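Local coordinates for YopX protein (Bacillus subtilis, PDB 2I2L) that is of unknown function but forms a homodimer, a YopX-family product of the SPbeta prophage, at the interface of chains A and B. Residues are numbered along the deposited sequence; one frame, centred on the assembly and turned at random. Chains: chain A/B, YopX protein.

The interface of chains A and B. Residues chain A 2, 56; chain B 25, 56, 88.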
# COMPACT_ATOMS: atom_id res chain seq x y z
N ASN A 2 0.46 5.13 7.27
CA ASN A 2 0.76 4.52 5.98
C ASN A 2 1.62 5.50 5.22
O ASN A 2 1.24 6.01 4.17
CB ASN A 2 -0.54 4.27 5.22
CG ASN A 2 -1.55 3.54 6.05
OD1 ASN A 2 -1.37 2.36 6.36
ND2 ASN A 2 -2.62 4.23 6.43
N TRP A 56 7.00 0.78 -1.06
CA TRP A 56 6.22 1.14 0.11
C TRP A 56 6.42 0.16 1.26
O TRP A 56 6.80 -1.01 1.07
CB TRP A 56 4.73 1.23 -0.23
CG TRP A 56 4.41 2.30 -1.23
CD1 TRP A 56 4.12 2.12 -2.55
CD2 TRP A 56 4.37 3.72 -1.01
NE1 TRP A 56 3.90 3.33 -3.16
CE2 TRP A 56 4.05 4.33 -2.23
CE3 TRP A 56 4.57 4.53 0.12
CZ2 TRP A 56 3.93 5.72 -2.38
CZ3 TRP A 56 4.44 5.92 -0.02
CH2 TRP A 56 4.13 6.49 -1.27
N ILE B 25 4.99 13.77 1.52
CA ILE B 25 5.27 12.97 2.71
C ILE B 25 6.54 13.52 3.38
O ILE B 25 7.61 13.54 2.78
CB ILE B 25 5.51 11.50 2.33
CG1 ILE B 25 4.21 10.86 1.87
CG2 ILE B 25 6.08 10.76 3.53
CD1 ILE B 25 4.39 9.50 1.29
N TRP B 56 -4.47 5.01 0.37
CA TRP B 56 -3.73 4.51 -0.78
C TRP B 56 -4.58 3.61 -1.67
O TRP B 56 -5.61 3.05 -1.25
CB TRP B 56 -2.50 3.72 -0.34
CG TRP B 56 -1.52 4.53 0.42
CD1 TRP B 56 -1.19 4.38 1.73
CD2 TRP B 56 -0.70 5.59 -0.08
NE1 TRP B 56 -0.22 5.29 2.08
CE2 TRP B 56 0.10 6.04 0.98
CE3 TRP B 56 -0.57 6.20 -1.33
CZ2 TRP B 56 1.03 7.08 0.84
CZ3 TRP B 56 0.36 7.24 -1.47
CH2 TRP B 56 1.14 7.66 -0.39
N PHE B 88 -7.14 -1.35 4.81
CA PHE B 88 -5.78 -1.69 4.44
C PHE B 88 -5.03 -1.86 5.75
O PHE B 88 -4.62 -0.88 6.38
CB PHE B 88 -5.17 -0.59 3.59
CG PHE B 88 -3.74 -0.83 3.22
CD1 PHE B 88 -3.31 -2.09 2.82
CD2 PHE B 88 -2.82 0.21 3.26
CE1 PHE B 88 -1.99 -2.32 2.47
CE2 PHE B 88 -1.50 -0.01 2.91
CZ PHE B 88 -1.08 -1.28 2.52
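A:Trp56 and B:Trp56 meet at the two-fold axis of the YopX homodimer through the outer corners of their six-membered rings, CH2 to CH2 at 3.3 Å. The indoles point across each other at about a right angle, and their planes are tilted roughly midway between parallel and perpendicular. Each CH2 stands off the plane of the opposite ring, just beyond its rim, so the pair is neither a face-to-face stack nor a clean T. In the plane of A:Trp56, at the edge of the benzo ring, sits the delta-methyl of B:Ile25, whose CD1 is 3.8 Å from A:Trp56 CZ3. The pyrrole edge of B:Trp56 is occupied instead by the N-terminal stretch of the partner chain, at A:Asn2.

Here the interface of this YopX-family protein illustrates how a symmetry-related aromatic pair can combine apolar contact with a directional polar bond. The indole N-H of B:Trp56 donates from NE1 to the backbone carbonyl O of A:Asn2 over 2.6 Å. That oxygen lies in the indole plane and the bond is fairly straight, 157° at the hydrogen, although the donor is tilted somewhat out of the carbonyl plane. Alongside, A:Asn2 CB packs at 3.5 Å from B:Trp56 CD1, extending the same edge contact. A:Asn2 is poorly ordered throughout, so the length and straightness of the bond, and the CB contact with it, are approximate. In B:Trp56, CG lies beside the backbone N, opposite the carbonyl carbon (chi1 -62°), which directs the indole away from strand 53-56 towards the partner.

Further along, the carboxamide of A:Asn2 and the ring of B:Phe88, in strand 87-89, pass antiparallel, their planes 34° apart. A:Asn2 OD1 lies above the ring plane but beyond its rim, 4.0 Å from B:Phe88 CD2. This contact is loose, and the disorder of A:Asn2 makes the amide placement uncertain too.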